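AT5g51070/K3K7_27 (Arabidopsis thaliana, PDB 5GKM) probably serves as an ATP-dependent Clp chaperone associated with the caseinolytic protease, the present chain being its N-terminal domain. Local coordinates at residues A[40-45]-A[121-126]. Residues are numbered along the deposited sequence; the frame is centred on the assembly and turned at random.
Sequences LGLIAE and EHIAVG
The apolar part of this contact rests on L42, whose forked end reaches across to I123 and A124. L42 CD1 lies 4.1 Å from I123 CG2, and L42 CD2 is 4.2 Å from I123 CG2, so the I123 methyl sits almost evenly before both tips of the leucine fork. That touching methyl is anti to the backbone N of I123, while CG1, at chi1 -57°, takes the position beside the nitrogen, anti to the carbonyl carbon. L42 CD1 also packs against A124, 4.2 Å from A124 CA and 4.4 Å from A124 CB. With the CA atoms of L42 and A124 7.7 Å apart and 116 Å² buried in all, segments 40-45 and 121-126 meet through a small buried patch, with no hydrogen bond between them.

The polar part is indirect: E45 OE1 and E121 OE2 remain 6.2 Å apart, and R13 forms salt bridges to both, NH2 to E45 and NH1 to E121, which probably offsets their like charges. R156 adds a second salt bridge to E121.

Near the centre of the chain, helices 35-45 and 120-130 thus pack together inside the all-helical Clp N-terminal (Clp R) domain.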
# COMPACT_ATOMS: atom_id res chain seq x y z
N LEU A 40 2.03 -4.17 -1.63
CA LEU A 40 1.59 -5.44 -2.17
C LEU A 40 0.06 -5.54 -2.27
O LEU A 40 -0.44 -5.98 -3.22
CB LEU A 40 2.14 -6.62 -1.39
CG LEU A 40 3.65 -6.82 -1.40
CD1 LEU A 40 4.07 -8.03 -0.57
CD2 LEU A 40 4.17 -7.00 -2.81
N GLY A 41 -0.64 -5.07 -1.25
CA GLY A 41 -2.07 -5.09 -1.29
C GLY A 41 -2.67 -4.26 -2.40
O GLY A 41 -3.61 -4.62 -3.00
N LEU A 42 -2.08 -3.10 -2.62
CA LEU A 42 -2.52 -2.26 -3.72
C LEU A 42 -2.28 -2.87 -5.06
O LEU A 42 -3.09 -2.77 -5.91
CB LEU A 42 -1.83 -0.89 -3.67
CG LEU A 42 -2.20 0.02 -2.49
CD1 LEU A 42 -1.18 1.13 -2.36
CD2 LEU A 42 -3.59 0.60 -2.56
N ILE A 43 -1.13 -3.47 -5.22
CA ILE A 43 -0.83 -4.20 -6.45
C ILE A 43 -1.77 -5.38 -6.67
O ILE A 43 -2.28 -5.55 -7.73
CB ILE A 43 0.65 -4.66 -6.51
CG1 ILE A 43 1.57 -3.43 -6.55
CG2 ILE A 43 0.92 -5.54 -7.71
CD1 ILE A 43 3.00 -3.72 -6.27
N ALA A 44 -2.02 -6.11 -5.61
CA ALA A 44 -2.92 -7.23 -5.73
C ALA A 44 -4.35 -6.82 -6.11
O ALA A 44 -5.05 -7.54 -6.75
CB ALA A 44 -2.92 -8.05 -4.46
N GLU A 45 -4.79 -5.71 -5.59
CA GLU A 45 -6.13 -5.25 -5.83
C GLU A 45 -6.37 -4.70 -7.24
O GLU A 45 -7.44 -4.84 -7.77
CB GLU A 45 -6.55 -4.26 -4.74
CG GLU A 45 -8.01 -3.84 -4.74
CD GLU A 45 -8.34 -2.85 -5.83
OE1 GLU A 45 -7.48 -2.08 -6.22
OE2 GLU A 45 -9.48 -2.86 -6.21
N GLU A 121 -6.13 4.98 -5.04
CA GLU A 121 -5.26 5.95 -5.64
C GLU A 121 -4.79 7.00 -4.62
O GLU A 121 -3.71 7.42 -4.66
CB GLU A 121 -5.92 6.57 -6.84
CG GLU A 121 -6.02 5.57 -7.96
CD GLU A 121 -7.18 4.59 -7.84
OE1 GLU A 121 -8.11 4.75 -7.12
OE2 GLU A 121 -7.11 3.67 -8.58
N HIS A 122 -5.68 7.39 -3.72
CA HIS A 122 -5.30 8.27 -2.65
C HIS A 122 -4.31 7.62 -1.72
O HIS A 122 -3.44 8.25 -1.23
CB HIS A 122 -6.49 8.67 -1.80
CG HIS A 122 -7.53 9.48 -2.53
ND1 HIS A 122 -8.76 9.05 -2.77
CD2 HIS A 122 -7.46 10.73 -3.06
CE1 HIS A 122 -9.44 9.98 -3.41
NE2 HIS A 122 -8.64 11.00 -3.60
N ILE A 123 -4.52 6.34 -1.44
CA ILE A 123 -3.58 5.58 -0.64
C ILE A 123 -2.22 5.48 -1.31
O ILE A 123 -1.24 5.59 -0.69
CB ILE A 123 -4.09 4.15 -0.26
CG1 ILE A 123 -5.42 4.27 0.48
CG2 ILE A 123 -3.01 3.40 0.51
CD1 ILE A 123 -6.15 2.96 0.71
N ALA A 124 -2.23 5.27 -2.61
CA ALA A 124 -0.96 5.25 -3.32
C ALA A 124 -0.21 6.58 -3.26
O ALA A 124 0.94 6.59 -3.08
CB ALA A 124 -1.16 4.83 -4.78
N VAL A 125 -0.94 7.67 -3.39
CA VAL A 125 -0.29 8.96 -3.32
C VAL A 125 0.33 9.11 -1.95
O VAL A 125 1.39 9.57 -1.84
CB VAL A 125 -1.23 10.14 -3.62
CG1 VAL A 125 -0.48 11.47 -3.49
CG2 VAL A 125 -1.75 10.00 -5.03
N GLY A 126 -0.38 8.67 -0.94
CA GLY A 126 0.16 8.71 0.40
C GLY A 126 1.39 7.85 0.54
O GLY A 126 2.33 8.25 1.10